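Local coordinates for adenosine 5'-monophosphoramidase (Candida albicans, PDB 6IQ1), which hydrolyses adenosine 5'-phosphoramidate and related AMP amides to AMP and the free amine, working as a homodimer of the histidine triad family, at the interface of chains A and B. Sequence-based numbering; all coordinates share one arbitrary frame. Chains: chain A/B, Adenosine 5'-monophosphoramidase.

Contact 1: the interface of chains A and B. Residues chain A 77-78, 80-82, 86, 88; chain B 52, 54.
At the dimer interface of this HINT protein, the 3-10 helix 53-55 of chain B sets B:His54 against the 3-10 helix 77-79, the loop after it and strand 87-94 of chain A, with B:Lys52 reaching in alongside. The imidazole of B:His54 is tied at both nitrogens. ND1 shares a hydrogen bond of 2.8 Å with the phenol OH of A:Tyr88, its direction not settled, while NE2 donates to the side-chain amide oxygen OD1 of A:Asn81 at 2.9 Å. That acceptor lies in the imidazole plane, although the donor is tilted 34° from the amide plane of the asparagine. Over the middle of one imidazole face sits the CA of A:Asp78, 3.6 Å from the ring centroid; with both nitrogens held, the ring's rotation should be well fixed. CG of B:His54 lies between its own backbone N and carbonyl carbon (chi1 60°), which turns the ring toward the A:Asp78 backbone. B:Lys52 runs out extended beyond CG and delivers its side-chain amine NZ to two main-chain carbonyls, A:Asn80 O and A:Thr82 O. Two waters add to its grip, water 1 bridging to A:Leu77 O and water 2 to A:Glu86 O and A:Thr82 O. The acceptor loop is braced from within: OD1 of A:Asn80 takes the hydroxyl OG1 of A:Thr82 on an in-plane lone pair at 3.0 Å, and the A:Thr82 backbone N from above the amide plane.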
loop_
_atom_site.group_PDB
_atom_site.type_symbol
_atom_site.label_atom_id
_atom_site.label_comp_id
_atom_site.label_asym_id
_atom_site.label_seq_id
_atom_site.Cartn_x
_atom_site.Cartn_y
_atom_site.Cartn_z
ATOM N N LEU A 77 -4.452 14.860 -6.659
ATOM C CA LEU A 77 -5.031 14.389 -5.409
ATOM C C LEU A 77 -4.443 15.077 -4.191
ATOM O O LEU A 77 -5.014 14.959 -3.106
ATOM C CB LEU A 77 -4.814 12.891 -5.261
ATOM C CG LEU A 77 -5.348 12.013 -6.382
ATOM C CD1 LEU A 77 -4.508 10.749 -6.438
ATOM C CD2 LEU A 77 -6.763 11.681 -6.067
ATOM N N ASP A 78 -3.306 15.753 -4.334
ATOM C CA ASP A 78 -2.600 16.365 -3.215
ATOM C C ASP A 78 -3.143 17.740 -2.845
ATOM O O ASP A 78 -2.657 18.338 -1.881
ATOM C CB ASP A 78 -1.094 16.455 -3.525
ATOM C CG ASP A 78 -0.758 17.525 -4.560
ATOM O OD1 ASP A 78 -1.419 17.594 -5.631
ATOM O OD2 ASP A 78 0.191 18.300 -4.304
ATOM N N ASN A 80 -6.144 18.282 -1.704
ATOM C CA ASN A 80 -7.181 18.085 -0.699
ATOM C C ASN A 80 -6.489 17.609 0.568
ATOM O O ASN A 80 -6.176 16.420 0.710
ATOM C CB ASN A 80 -8.232 17.087 -1.178
ATOM C CG ASN A 80 -9.333 16.860 -0.160
ATOM O OD1 ASN A 80 -9.388 17.526 0.881
ATOM N ND2 ASN A 80 -10.220 15.917 -0.454
ATOM N N ASN A 81 -6.254 18.548 1.481
ATOM C CA ASN A 81 -5.628 18.279 2.774
ATOM C C ASN A 81 -6.651 18.272 3.905
ATOM O O ASN A 81 -6.436 18.835 4.977
ATOM C CB ASN A 81 -4.523 19.292 3.028
ATOM C CG ASN A 81 -3.386 19.160 2.028
ATOM O OD1 ASN A 81 -2.750 18.105 1.930
ATOM N ND2 ASN A 81 -3.128 20.223 1.276
ATOM N N THR A 82 -7.791 17.645 3.663
ATOM C CA THR A 82 -8.854 17.422 4.628
ATOM C C THR A 82 -9.310 15.977 4.509
ATOM O O THR A 82 -9.203 15.373 3.436
ATOM C CB THR A 82 -10.061 18.353 4.393
ATOM O OG1 THR A 82 -10.972 17.748 3.455
ATOM C CG2 THR A 82 -9.614 19.710 3.860
ATOM N N GLU A 86 -12.891 14.044 -1.978
ATOM C CA GLU A 86 -12.304 12.922 -2.692
ATOM C C GLU A 86 -11.051 12.418 -1.983
ATOM O O GLU A 86 -10.312 13.182 -1.359
ATOM C CB GLU A 86 -11.968 13.333 -4.116
ATOM C CG GLU A 86 -13.157 13.890 -4.874
ATOM C CD GLU A 86 -12.796 14.330 -6.282
ATOM O OE1 GLU A 86 -11.618 14.153 -6.681
ATOM O OE2 GLU A 86 -13.695 14.840 -6.992
ATOM N N TYR A 88 -8.173 8.587 -1.861
ATOM C CA TYR A 88 -7.500 7.616 -2.708
ATOM C C TYR A 88 -6.925 6.505 -1.849
ATOM O O TYR A 88 -6.708 6.668 -0.645
ATOM C CB TYR A 88 -6.396 8.258 -3.572
ATOM C CG TYR A 88 -5.308 9.011 -2.845
ATOM C CD1 TYR A 88 -5.516 10.319 -2.401
ATOM C CD2 TYR A 88 -4.052 8.437 -2.642
ATOM C CE1 TYR A 88 -4.521 11.024 -1.753
ATOM C CE2 TYR A 88 -3.035 9.143 -1.992
ATOM C CZ TYR A 88 -3.282 10.434 -1.557
ATOM O OH TYR A 88 -2.301 11.141 -0.911
ATOM N N LYS B 52 -2.304 12.478 5.089
ATOM C CA LYS B 52 -2.343 11.699 3.862
ATOM C C LYS B 52 -0.929 11.386 3.366
ATOM O O LYS B 52 0.059 11.980 3.811
ATOM C CB LYS B 52 -3.147 12.438 2.789
ATOM C CG LYS B 52 -4.613 12.472 3.099
ATOM C CD LYS B 52 -5.405 13.306 2.097
ATOM C CE LYS B 52 -6.898 13.109 2.323
ATOM N NZ LYS B 52 -7.720 13.660 1.212
ATOM N N HIS B 54 0.604 12.167 0.731
ATOM C CA HIS B 54 1.360 13.291 0.189
ATOM C C HIS B 54 1.811 14.303 1.258
ATOM O O HIS B 54 2.524 15.257 0.918
ATOM C CB HIS B 54 0.534 13.991 -0.890
ATOM C CG HIS B 54 -0.771 14.534 -0.405
ATOM N ND1 HIS B 54 -1.964 13.866 -0.581
ATOM C CD2 HIS B 54 -1.075 15.683 0.238
ATOM C CE1 HIS B 54 -2.944 14.577 -0.056
ATOM N NE2 HIS B 54 -2.432 15.688 0.443
HETATM O O HOH W 1 -7.031 13.611 -1.662
HETATM O O HOH W 2 -10.225 13.381 1.256
#

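Contact 2: the interface of chains A and B. Residues chain A 123-125; chain B 35-37, 41, 99.
A:Trp123 pushes its indole between B:His99 and B:Ile37 of the partner subunit, one on each face. Starting at CB, the methylene already touches the B:His99 imidazole, 3.5 Å from NE2. A chi1 of -156°, with CG roughly opposite the backbone N, carries the indole into the slot. CG comes next, 3.5 Å from CE1 of B:His99, and this imidazole carbon stands above the ring toward its rim, also near CD2 and CD1. On the opposite face lies B:Ile37, whose two branches divide the indole. Its CG2 methyl sits over the five-membered ring, 3.6 Å from the centroid and close to NE1 and CE2. Its CD1 methyl, at the end of the other branch, covers the six-membered ring beside CE3 and CZ3. At the pyrrole edge, NE1 hydrogen-bonds to water 3 at 2.8 Å, nearly straight, and that water leads on to the main-chain oxygen O of B:Gln35. Out at the far end of the indole, CZ2 and CH2 meet CE1 of B:His41, with CZ2 3.5 Å away. The B:His41 imidazole turns its CE1 edge to the rim of the A:Trp123 indole face that B:Ile37 also covers, the planes of imidazole and six-membered ring 75° apart. B:His41 is itself steadied from its own chain, since ND1 accepts the backbone N-H of B:Ile37 at 3.2 Å, in the ring plane. Beyond the tryptophan, A:Pro124 and A:Ala125 continue along the B:35-37 loop, the A:Ala125 CB lying near B:Gln35 O. The site belongs to the segment following strand 120-122, which crosses onto the other subunit beside B:His99, a residue of the inferred AMP site; the centre of the contact is about 10 Å from the catalytic B:His106.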
loop_
_atom_site.group_PDB
_atom_site.type_symbol
_atom_site.label_atom_id
_atom_site.label_comp_id
_atom_site.label_asym_id
_atom_site.label_seq_id
_atom_site.Cartn_x
_atom_site.Cartn_y
_atom_site.Cartn_z
ATOM N N TRP A 123 -14.091 -4.968 5.413
ATOM C CA TRP A 123 -13.315 -4.751 6.636
ATOM C C TRP A 123 -13.892 -5.554 7.802
ATOM O O TRP A 123 -14.520 -4.997 8.714
ATOM C CB TRP A 123 -13.256 -3.255 6.962
ATOM C CG TRP A 123 -12.072 -2.870 7.815
ATOM C CD1 TRP A 123 -12.083 -2.560 9.151
ATOM C CD2 TRP A 123 -10.710 -2.765 7.391
ATOM N NE1 TRP A 123 -10.813 -2.268 9.575
ATOM C CE2 TRP A 123 -9.952 -2.380 8.514
ATOM C CE3 TRP A 123 -10.057 -2.940 6.163
ATOM C CZ2 TRP A 123 -8.573 -2.180 8.451
ATOM C CZ3 TRP A 123 -8.683 -2.742 6.103
ATOM C CH2 TRP A 123 -7.959 -2.370 7.241
ATOM N N PRO A 124 -13.642 -6.869 7.837
ATOM C CA PRO A 124 -14.248 -7.755 8.865
ATOM C C PRO A 124 -13.503 -7.775 10.196
ATOM O O PRO A 124 -12.869 -8.765 10.573
ATOM C CB PRO A 124 -14.219 -9.120 8.170
ATOM C CG PRO A 124 -13.002 -9.063 7.296
ATOM C CD PRO A 124 -12.876 -7.624 6.829
ATOM N N ALA A 125 -13.633 -6.689 10.957
ATOM C CA ALA A 125 -12.863 -6.504 12.185
ATOM C C ALA A 125 -13.454 -7.261 13.368
ATOM O O ALA A 125 -14.670 -7.308 13.552
ATOM C CB ALA A 125 -12.781 -5.025 12.546
ATOM N N GLN B 35 -7.930 -3.966 16.729
ATOM C CA GLN B 35 -9.202 -4.420 16.164
ATOM C C GLN B 35 -8.935 -5.141 14.846
ATOM O O GLN B 35 -9.416 -4.719 13.790
ATOM C CB GLN B 35 -10.169 -3.255 15.953
ATOM C CG GLN B 35 -10.216 -2.272 17.116
ATOM C CD GLN B 35 -11.083 -1.051 16.857
ATOM O OE1 GLN B 35 -10.620 -0.055 16.310
ATOM N NE2 GLN B 35 -12.341 -1.115 17.278
ATOM N N PRO B 36 -8.188 -6.243 14.876
ATOM C CA PRO B 36 -7.666 -6.814 13.630
ATOM C C PRO B 36 -8.762 -7.417 12.759
ATOM O O PRO B 36 -9.797 -7.882 13.247
ATOM C CB PRO B 36 -6.695 -7.892 14.123
ATOM C CG PRO B 36 -7.265 -8.328 15.440
ATOM C CD PRO B 36 -7.852 -7.075 16.047
ATOM N N ILE B 37 -8.528 -7.375 11.441
ATOM C CA ILE B 37 -9.377 -8.074 10.485
ATOM C C ILE B 37 -8.746 -9.380 10.018
ATOM O O ILE B 37 -9.368 -10.128 9.254
ATOM C CB ILE B 37 -9.737 -7.176 9.279
ATOM C CG1 ILE B 37 -8.576 -7.090 8.277
ATOM C CG2 ILE B 37 -10.191 -5.790 9.746
ATOM C CD1 ILE B 37 -8.941 -6.390 6.988
ATOM N N HIS B 41 -2.694 -8.770 11.820
ATOM C CA HIS B 41 -2.908 -7.454 11.229
ATOM C C HIS B 41 -1.981 -6.430 11.893
ATOM O O HIS B 41 -2.128 -6.127 13.081
ATOM C CB HIS B 41 -4.386 -7.089 11.397
ATOM C CG HIS B 41 -4.816 -5.830 10.711
ATOM N ND1 HIS B 41 -6.146 -5.476 10.598
ATOM C CD2 HIS B 41 -4.115 -4.834 10.129
ATOM C CE1 HIS B 41 -6.245 -4.317 9.975
ATOM N NE2 HIS B 41 -5.024 -3.907 9.677
ATOM N N HIS B 99 -11.987 4.975 3.354
ATOM C CA HIS B 99 -11.976 4.124 4.550
ATOM C C HIS B 99 -10.904 4.520 5.567
ATOM O O HIS B 99 -10.494 3.688 6.381
ATOM C CB HIS B 99 -11.815 2.640 4.168
ATOM C CG HIS B 99 -12.325 1.670 5.187
ATOM N ND1 HIS B 99 -11.652 1.394 6.360
ATOM C CD2 HIS B 99 -13.428 0.882 5.191
ATOM C CE1 HIS B 99 -12.324 0.485 7.048
ATOM N NE2 HIS B 99 -13.403 0.154 6.357
HETATM O O HOH W 3 -10.097 -2.004 12.255
#

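The C-alpha centres of contact 1 and contact 2 lie about 23 Å apart and the two have no residue in common, yet both belong to one two-fold interface, so each recurs with the chains exchanged. Contact 1 is a polar junction, its centre about 20 Å from A:His106, and probably serves mainly to hold the subunits in register. Contact 2 is largely apolar, its centre about 10 Å from B:His106, where the segment after strand 120-122 of one chain helps build the surroundings of the other chain's active site. Dimerisation may therefore shape the nucleotide pocket as well as join the two subunits.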